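Local coordinates for phosphogluconate dehydrogenase NAD-binding putative C-terminal domain-containing protein (PDB 4EZB), which is of unknown function but is probably a dinucleotide-dependent oxidoreductase with a Rossmann-type domain, at residues A28-G33 / A52-R57; V91-V96 / F117-S122; A285-A290 / P307-R312. All blocks are in the same frame, centred on the assembly; numbering follows the deposited sequence.

Contact 1 (A28-G33 / A52-R57); sequences AFIGFG and AAYDLR
F32 and D55 meet just beyond the ends of two parallel strands. The carboxylate of D55 takes the backbone N-H of F32 on OD1, from the anti side and close to its plane, with F32 N to D55 OD1 at 2.7 Å. CG of D55 stands opposite its own backbone N (chi1 -163°), which swings the carboxylate across to the backbone of F32. R57 then lays its guanidinium side-on against the same group: NE reaches OD2 of D55 at 3.1 Å and NH2 reaches OD1, both arriving from above the carboxylate plane, although D55 lies nearly in the guanidinium plane. The backbone N of R57 also binds D55 OD2, closing an Asx turn, so each carboxylate oxygen accepts two N-H groups and the rotation of the group is fixed. The bend at chi3 (-60°) brings the R57 head back over D55, and its NH2 ends 2.8 Å from F32 O.

The F32 ring meets the methyl of A53 obliquely, its CD1 3.7 Å from A53 CB. F29 CB lies against that same methyl, while the F29 ring turns its edge to A52 O and also packs on A36, I39 and A40 of helix 34-44. On the reverse face of the sheet, I30 CG2 comes to the edge of the Y54 ring.

Between the strands the ladder includes F29 N to A52 O and G31 N to Y54 O, the latter at 2.9 Å and almost straight. G31 has a positive phi (100°), where a side chain would strike the preceding carbonyl oxygen, and G33 N-caps the following helix. Strand, glycine turn, helix and strand make the first beta-alpha-beta unit of a Rossmann-type fold, and G31, G33 and A36 match its GxGxxA pattern, consistent with a dinucleotide site.

Contact 2 (V91-V96 / F117-S122); sequences VLSLVV and FIDLNS
V95 and N121 make a direct side chain-to-backbone bond: V95 N points at N121 OD1 at 2.7 Å, nearly straight (178°) and in the carbonyl plane of the amide. CG of N121 lies opposite its own carbonyl carbon (chi1 -59°), which carries the amide across to the other segment. Its ND2 gives a weak bond to S93 OG.

Behind it, S93 O accepts from L120 N, continuing a parallel ladder in which I118 N meets V91 O at 2.7 Å and S93 N meets I118 O. On the face with S93, the F117 ring slants against S93 CB and V91 CG1, with F117 CZ 3.6 Å from S93 CB. On the other face L92 and I118 run side by side, CD2 of L92 being 3.9 Å from CD1 of I118, and L120 reaches across to L92 and L94.

One shell further out, D119 positions N121: D119 OD2 accepts N121 N in an Asx turn, and a water joins S93 OG to D119 OD1. A second water bridges V95 O and S122 N. The carboxylate of D119 is itself held by a salt bridge to K128.

Two central strands are paired here. Strand 26-30 flanks 90-93 and strand 141-147 flanks 116-119, while helix 100-107 packs on S93 and V95, and helix 125-136 on F117 and D119.

Contact 3 (A285-A290 / P307-R312); sequences AAAHAA and PVLARR
V308 approaches A290 only loosely, its CG1 4.2 Å from A290 O. One residue on, L309 supplies the apolar part of the contact. Its CG lies opposite the carbonyl carbon (chi1 -77°), and the CD2 branch comes down on the small side chains of the other helix, 3.6 Å from A287 CB and 4.1 Å from A290 CB. Methyl groups at these two positions allow the leucine to sit close to the helix backbone.

One turn past V308, R312 lays its aliphatic part over A290, R312 CB standing 3.8 Å from A290 CB. The chain then bends at chi2 (97°) and doubles round to A290 O, where NH1 of R312 donates at 2.8 Å. The oxygen lies in the guanidinium plane, but NH1 approaches from above the carbonyl plane instead of along a lone pair. A289 O is near the same edge of the guanidinium.

The axes of these short helical segments are nearly perpendicular (103°) and 9.7 Å apart. Helix 190-218 lies behind both, touching A287 through I210 and L309 through S214, while helix 238-268 packs on A285 and A287; the crossing thus joins helices 275-291 and 301-312 at the C-terminal end of the helical region.

How the contacts relate
From the N terminus, contact 1 comes first, closing the loop that carries helix 34-44 and bringing strand 50-54 beside 26-30. Contact 2 opens only after that loop is complete and closes the one around helix 100-107. The three contacts follow in series, with none enclosing or crossing another. Contacts 1 and 2 nonetheless touch, because strands 26-30 and 90-93 are neighbours in one sheet; I30 N lies 2.7 Å from L92 O, a probable hydrogen bond. Contact 3 closes the loop between helices 275-291 and 301-312, the last two of the chain, its centre about 42 Å from that of contact 1 and about 37 Å from that of contact 2, far from the sheet.

Contact 1 (A28-G33 / A52-R57)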
loop_
_atom_site.group_PDB
_atom_site.type_symbol
_atom_site.label_atom_id
_atom_site.label_comp_id
_atom_site.label_asym_id
_atom_site.label_seq_id
_atom_site.Cartn_x
_atom_site.Cartn_y
_atom_site.Cartn_z
ATOM N N ALA A 28 -11.172 36.058 -16.597
ATOM C CA ALA A 28 -11.746 35.433 -17.792
ATOM C C ALA A 28 -11.613 33.927 -17.737
ATOM O O ALA A 28 -10.525 33.418 -17.572
ATOM C CB ALA A 28 -11.093 35.972 -19.062
ATOM N N PHE A 29 -12.727 33.216 -17.860
ATOM C CA PHE A 29 -12.687 31.759 -17.993
ATOM C C PHE A 29 -12.400 31.403 -19.447
ATOM O O PHE A 29 -12.857 32.086 -20.367
ATOM C CB PHE A 29 -14.006 31.134 -17.567
ATOM C CG PHE A 29 -14.344 31.343 -16.113
ATOM C CD1 PHE A 29 -14.997 32.496 -15.695
ATOM C CD2 PHE A 29 -14.035 30.376 -15.163
ATOM C CE1 PHE A 29 -15.310 32.691 -14.349
ATOM C CE2 PHE A 29 -14.347 30.558 -13.818
ATOM C CZ PHE A 29 -14.990 31.720 -13.412
ATOM N N ILE A 30 -11.607 30.360 -19.661
ATOM C CA ILE A 30 -11.575 29.721 -20.967
ATOM C C ILE A 30 -12.169 28.348 -20.779
ATOM O O ILE A 30 -11.626 27.522 -20.051
ATOM C CB ILE A 30 -10.187 29.664 -21.625
ATOM C CG1 ILE A 30 -9.709 31.085 -21.918
ATOM C CG2 ILE A 30 -10.293 28.861 -22.935
ATOM C CD1 ILE A 30 -8.294 31.213 -22.444
ATOM N N GLY A 31 -13.311 28.141 -21.423
ATOM C CA GLY A 31 -14.175 27.011 -21.141
ATOM C C GLY A 31 -15.278 27.556 -20.259
ATOM O O GLY A 31 -15.003 28.230 -19.268
ATOM N N PHE A 32 -16.525 27.309 -20.650
ATOM C CA PHE A 32 -17.667 27.634 -19.817
ATOM C C PHE A 32 -18.586 26.426 -19.621
ATOM O O PHE A 32 -19.783 26.478 -19.905
ATOM C CB PHE A 32 -18.429 28.852 -20.349
ATOM C CG PHE A 32 -19.176 29.599 -19.276
ATOM C CD1 PHE A 32 -18.540 29.955 -18.085
ATOM C CD2 PHE A 32 -20.515 29.950 -19.446
ATOM C CE1 PHE A 32 -19.216 30.642 -17.088
ATOM C CE2 PHE A 32 -21.198 30.638 -18.449
ATOM C CZ PHE A 32 -20.547 30.978 -17.266
ATOM N N GLY A 33 -17.997 25.336 -19.145
ATOM C CA GLY A 33 -18.739 24.126 -18.805
ATOM C C GLY A 33 -19.254 24.205 -17.381
ATOM O O GLY A 33 -19.306 25.293 -16.792
ATOM N N ALA A 52 -15.805 37.241 -17.121
ATOM C CA ALA A 52 -16.000 37.023 -18.567
ATOM C C ALA A 52 -15.705 35.565 -18.865
ATOM O O ALA A 52 -15.109 34.868 -18.036
ATOM C CB ALA A 52 -15.105 37.930 -19.403
ATOM N N ALA A 53 -16.141 35.087 -20.024
ATOM C CA ALA A 53 -15.821 33.726 -20.425
ATOM C C ALA A 53 -15.707 33.597 -21.943
ATOM O O ALA A 53 -16.579 34.079 -22.683
ATOM C CB ALA A 53 -16.847 32.753 -19.887
ATOM N N TYR A 54 -14.620 32.975 -22.408
ATOM C CA TYR A 54 -14.559 32.544 -23.798
ATOM C C TYR A 54 -14.903 31.053 -23.893
ATOM O O TYR A 54 -14.395 30.221 -23.118
ATOM C CB TYR A 54 -13.235 32.866 -24.504
ATOM C CG TYR A 54 -13.171 32.221 -25.880
ATOM C CD1 TYR A 54 -13.874 32.758 -26.969
ATOM C CD2 TYR A 54 -12.462 31.034 -26.080
ATOM C CE1 TYR A 54 -13.840 32.143 -28.218
ATOM C CE2 TYR A 54 -12.427 30.415 -27.320
ATOM C CZ TYR A 54 -13.108 30.972 -28.377
ATOM O OH TYR A 54 -13.049 30.341 -29.590
ATOM N N ASP A 55 -15.799 30.741 -24.825
ATOM C CA ASP A 55 -16.182 29.369 -25.123
ATOM C C ASP A 55 -16.450 29.310 -26.631
ATOM O O ASP A 55 -16.966 30.266 -27.211
ATOM C CB ASP A 55 -17.424 28.980 -24.313
ATOM C CG ASP A 55 -17.644 27.483 -24.236
ATOM O OD1 ASP A 55 -17.625 26.958 -23.106
ATOM O OD2 ASP A 55 -17.870 26.823 -25.277
ATOM N N LEU A 56 -16.055 28.206 -27.263
ATOM C CA LEU A 56 -16.285 28.008 -28.699
ATOM C C LEU A 56 -17.778 27.958 -29.002
ATOM O O LEU A 56 -18.207 28.361 -30.085
ATOM C CB LEU A 56 -15.623 26.712 -29.184
ATOM C CG LEU A 56 -14.092 26.593 -29.219
ATOM C CD1 LEU A 56 -13.669 25.124 -29.177
ATOM C CD2 LEU A 56 -13.479 27.308 -30.423
ATOM N N ARG A 57 -18.558 27.458 -28.042
ATOM C CA ARG A 57 -19.998 27.328 -28.205
ATOM C C ARG A 57 -20.729 28.674 -28.242
ATOM O O ARG A 57 -21.884 28.740 -28.684
ATOM C CB ARG A 57 -20.598 26.436 -27.116
ATOM C CG ARG A 57 -20.100 25.006 -27.112
ATOM C CD ARG A 57 -20.628 24.274 -25.892
ATOM N NE ARG A 57 -20.195 24.903 -24.639
ATOM C CZ ARG A 57 -20.574 24.504 -23.420
ATOM N NH1 ARG A 57 -21.405 23.469 -23.292
ATOM N NH2 ARG A 57 -20.114 25.135 -22.328
#

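Contact 2 (V91-V96 / F117-S122)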
loop_
_atom_site.group_PDB
_atom_site.type_symbol
_atom_site.label_atom_id
_atom_site.label_comp_id
_atom_site.label_asym_id
_atom_site.label_seq_id
_atom_site.Cartn_x
_atom_site.Cartn_y
_atom_site.Cartn_z
ATOM N N VAL A 91 -6.694 34.764 -15.976
ATOM C CA VAL A 91 -7.366 33.869 -16.878
ATOM C C VAL A 91 -7.378 32.434 -16.323
ATOM O O VAL A 91 -6.309 31.868 -16.007
ATOM C CB VAL A 91 -6.699 33.915 -18.269
ATOM C CG1 VAL A 91 -7.451 33.024 -19.258
ATOM C CG2 VAL A 91 -6.653 35.356 -18.780
ATOM N N LEU A 92 -8.578 31.863 -16.184
ATOM C CA LEU A 92 -8.758 30.493 -15.695
ATOM C C LEU A 92 -9.024 29.524 -16.879
ATOM O O LEU A 92 -10.012 29.670 -17.610
ATOM C CB LEU A 92 -9.907 30.415 -14.691
ATOM C CG LEU A 92 -9.834 31.237 -13.383
ATOM C CD1 LEU A 92 -10.908 30.786 -12.398
ATOM C CD2 LEU A 92 -8.479 31.163 -12.686
ATOM N N SER A 93 -8.153 28.540 -17.066
ATOM C CA SER A 93 -8.318 27.595 -18.190
ATOM C C SER A 93 -8.971 26.316 -17.700
ATOM O O SER A 93 -8.351 25.541 -17.015
ATOM C CB SER A 93 -6.971 27.271 -18.848
ATOM O OG SER A 93 -7.167 26.526 -20.052
ATOM N N LEU A 94 -10.234 26.114 -18.041
ATOM C CA LEU A 94 -10.941 24.873 -17.695
ATOM C C LEU A 94 -11.521 24.339 -18.998
ATOM O O LEU A 94 -12.571 24.787 -19.460
ATOM C CB LEU A 94 -12.057 25.133 -16.697
ATOM C CG LEU A 94 -11.688 25.417 -15.240
ATOM C CD1 LEU A 94 -12.618 26.469 -14.630
ATOM C CD2 LEU A 94 -11.735 24.111 -14.441
ATOM N N VAL A 95 -10.793 23.432 -19.626
ATOM C CA VAL A 95 -11.181 22.906 -20.930
ATOM C C VAL A 95 -11.001 21.397 -20.865
ATOM O O VAL A 95 -10.565 20.861 -19.823
ATOM C CB VAL A 95 -10.373 23.547 -22.089
ATOM C CG1 VAL A 95 -10.775 25.002 -22.281
ATOM C CG2 VAL A 95 -8.863 23.426 -21.882
ATOM N N VAL A 96 -11.339 20.691 -21.942
ATOM C CA VAL A 96 -11.105 19.257 -21.928
ATOM C C VAL A 96 -9.600 19.056 -21.901
ATOM O O VAL A 96 -8.851 19.766 -22.593
ATOM C CB VAL A 96 -11.737 18.523 -23.127
ATOM C CG1 VAL A 96 -13.264 18.533 -23.012
ATOM C CG2 VAL A 96 -11.260 19.116 -24.455
ATOM N N PHE A 117 -2.176 33.585 -16.312
ATOM C CA PHE A 117 -2.935 32.458 -16.856
ATOM C C PHE A 117 -2.789 31.327 -15.844
ATOM O O PHE A 117 -1.651 30.899 -15.559
ATOM C CB PHE A 117 -2.280 32.058 -18.174
ATOM C CG PHE A 117 -3.030 31.010 -18.963
ATOM C CD1 PHE A 117 -4.007 31.383 -19.887
ATOM C CD2 PHE A 117 -2.712 29.661 -18.822
ATOM C CE1 PHE A 117 -4.676 30.420 -20.653
ATOM C CE2 PHE A 117 -3.363 28.693 -19.573
ATOM C CZ PHE A 117 -4.353 29.076 -20.496
ATOM N N ILE A 118 -3.902 30.881 -15.256
ATOM C CA ILE A 118 -3.866 29.762 -14.337
ATOM C C ILE A 118 -4.464 28.552 -15.033
ATOM O O ILE A 118 -5.625 28.554 -15.459
ATOM C CB ILE A 118 -4.635 30.023 -13.008
ATOM C CG1 ILE A 118 -4.230 31.344 -12.356
ATOM C CG2 ILE A 118 -4.408 28.878 -12.025
ATOM C CD1 ILE A 118 -4.993 31.626 -11.070
ATOM N N ASP A 119 -3.667 27.511 -15.178
ATOM C CA ASP A 119 -4.135 26.343 -15.889
ATOM C C ASP A 119 -4.753 25.416 -14.877
ATOM O O ASP A 119 -4.048 24.892 -14.036
ATOM C CB ASP A 119 -2.981 25.649 -16.595
ATOM C CG ASP A 119 -3.458 24.535 -17.503
ATOM O OD1 ASP A 119 -3.388 24.735 -18.751
ATOM O OD2 ASP A 119 -3.924 23.480 -16.971
ATOM N N LEU A 120 -6.059 25.202 -14.950
ATOM C CA LEU A 120 -6.704 24.324 -13.967
ATOM C C LEU A 120 -7.106 22.956 -14.503
ATOM O O LEU A 120 -7.900 22.249 -13.862
ATOM C CB LEU A 120 -7.945 25.000 -13.367
ATOM C CG LEU A 120 -7.694 26.363 -12.767
ATOM C CD1 LEU A 120 -9.033 27.058 -12.528
ATOM C CD2 LEU A 120 -6.874 26.213 -11.492
ATOM N N ASN A 121 -6.593 22.582 -15.658
ATOM C CA ASN A 121 -6.939 21.322 -16.294
ATOM C C ASN A 121 -6.414 20.036 -15.661
ATOM O O ASN A 121 -5.393 20.047 -15.027
ATOM C CB ASN A 121 -6.580 21.398 -17.749
ATOM C CG ASN A 121 -7.285 22.521 -18.436
ATOM O OD1 ASN A 121 -8.490 22.583 -18.434
ATOM N ND2 ASN A 121 -6.540 23.441 -18.970
ATOM N N SER A 122 -7.132 18.929 -15.822
ATOM C CA SER A 122 -6.734 17.658 -15.187
ATOM C C SER A 122 -5.641 16.945 -15.966
ATOM O O SER A 122 -5.865 15.855 -16.483
ATOM C CB SER A 122 -7.927 16.712 -15.040
ATOM O OG SER A 122 -9.132 17.438 -14.982
HETATM O O HOH W 1 -4.669 25.749 -21.066
HETATM O O HOH W 2 -9.040 19.111 -17.951
#

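Contact 3 (A285-A290 / P307-R312)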
loop_
_atom_site.group_PDB
_atom_site.type_symbol
_atom_site.label_atom_id
_atom_site.label_comp_id
_atom_site.label_asym_id
_atom_site.label_seq_id
_atom_site.Cartn_x
_atom_site.Cartn_y
_atom_site.Cartn_z
ATOM N N ALA A 285 -9.192 -1.627 -10.886
ATOM C CA ALA A 285 -9.989 -1.922 -12.099
ATOM C C ALA A 285 -10.486 -3.356 -12.112
ATOM O O ALA A 285 -11.654 -3.603 -12.418
ATOM C CB ALA A 285 -9.185 -1.654 -13.360
ATOM N N ALA A 286 -9.593 -4.301 -11.812
ATOM C CA ALA A 286 -9.968 -5.706 -11.726
ATOM C C ALA A 286 -11.059 -5.905 -10.689
ATOM O O ALA A 286 -12.001 -6.645 -10.935
ATOM C CB ALA A 286 -8.760 -6.565 -11.387
ATOM N N ALA A 287 -10.932 -5.225 -9.544
ATOM C CA ALA A 287 -11.862 -5.383 -8.422
ATOM C C ALA A 287 -13.215 -4.730 -8.693
ATOM O O ALA A 287 -14.267 -5.303 -8.355
ATOM C CB ALA A 287 -11.261 -4.845 -7.131
ATOM N N HIS A 288 -13.181 -3.551 -9.310
ATOM C CA HIS A 288 -14.403 -2.867 -9.735
ATOM C C HIS A 288 -15.230 -3.741 -10.697
ATOM O O HIS A 288 -16.448 -3.918 -10.518
ATOM C CB HIS A 288 -14.062 -1.536 -10.400
ATOM C CG HIS A 288 -15.260 -0.806 -10.915
ATOM N ND1 HIS A 288 -16.061 -0.025 -10.106
ATOM C CD2 HIS A 288 -15.814 -0.764 -12.149
ATOM C CE1 HIS A 288 -17.049 0.479 -10.822
ATOM N NE2 HIS A 288 -16.919 0.052 -12.066
ATOM N N ALA A 289 -14.552 -4.271 -11.715
ATOM C CA ALA A 289 -15.150 -5.206 -12.682
ATOM C C ALA A 289 -15.723 -6.426 -11.958
ATOM O O ALA A 289 -16.884 -6.802 -12.160
ATOM C CB ALA A 289 -14.118 -5.627 -13.736
ATOM N N ALA A 290 -14.900 -7.027 -11.101
ATOM C CA ALA A 290 -15.284 -8.193 -10.328
ATOM C C ALA A 290 -16.584 -7.987 -9.547
ATOM O O ALA A 290 -17.399 -8.909 -9.443
ATOM C CB ALA A 290 -14.152 -8.582 -9.379
ATOM N N PRO A 307 -16.052 -11.421 0.192
ATOM C CA PRO A 307 -16.372 -12.758 -0.361
ATOM C C PRO A 307 -16.633 -12.719 -1.859
ATOM O O PRO A 307 -16.323 -13.676 -2.586
ATOM C CB PRO A 307 -17.618 -13.178 0.417
ATOM C CG PRO A 307 -17.484 -12.445 1.712
ATOM C CD PRO A 307 -16.874 -11.110 1.370
ATOM N N VAL A 308 -17.162 -11.595 -2.321
ATOM C CA VAL A 308 -17.417 -11.447 -3.732
ATOM C C VAL A 308 -16.096 -11.361 -4.500
ATOM O O VAL A 308 -15.907 -12.115 -5.461
ATOM C CB VAL A 308 -18.394 -10.299 -4.044
ATOM C CG1 VAL A 308 -18.380 -9.980 -5.534
ATOM C CG2 VAL A 308 -19.796 -10.685 -3.595
ATOM N N LEU A 309 -15.195 -10.475 -4.062
ATOM C CA LEU A 309 -13.850 -10.351 -4.630
ATOM C C LEU A 309 -13.060 -11.654 -4.561
ATOM O O LEU A 309 -12.405 -12.039 -5.538
ATOM C CB LEU A 309 -13.040 -9.301 -3.868
ATOM C CG LEU A 309 -13.301 -7.829 -4.128
ATOM C CD1 LEU A 309 -12.404 -7.002 -3.215
ATOM C CD2 LEU A 309 -13.052 -7.510 -5.602
ATOM N N ALA A 310 -13.083 -12.303 -3.393
ATOM C CA ALA A 310 -12.409 -13.593 -3.211
ATOM C C ALA A 310 -12.800 -14.564 -4.345
ATOM O O ALA A 310 -11.934 -15.102 -5.045
ATOM C CB ALA A 310 -12.740 -14.191 -1.851
ATOM N N ARG A 311 -14.104 -14.737 -4.537
ATOM C CA ARG A 311 -14.630 -15.625 -5.572
ATOM C C ARG A 311 -14.430 -15.088 -6.982
ATOM O O ARG A 311 -13.980 -15.812 -7.867
ATOM C CB ARG A 311 -16.105 -15.922 -5.312
ATOM C CG ARG A 311 -16.400 -17.353 -4.858
ATOM C CD ARG A 311 -15.322 -17.962 -3.959
ATOM N NE ARG A 311 -15.409 -17.529 -2.562
ATOM C CZ ARG A 311 -14.576 -17.924 -1.604
ATOM N NH1 ARG A 311 -14.740 -17.481 -0.364
ATOM N NH2 ARG A 311 -13.582 -18.765 -1.887
ATOM N N ARG A 312 -14.732 -13.811 -7.179
ATOM C CA ARG A 312 -14.755 -13.248 -8.521
ATOM C C ARG A 312 -13.381 -12.941 -9.102
ATOM O O ARG A 312 -13.204 -13.060 -10.321
ATOM C CB ARG A 312 -15.646 -12.018 -8.596
ATOM C CG ARG A 312 -16.270 -11.851 -9.966
ATOM C CD ARG A 312 -17.677 -12.414 -10.028
ATOM N NE ARG A 312 -18.152 -12.482 -11.410
ATOM C CZ ARG A 312 -18.391 -11.432 -12.195
ATOM N NH1 ARG A 312 -18.198 -10.189 -11.769
ATOM N NH2 ARG A 312 -18.827 -11.629 -13.427
#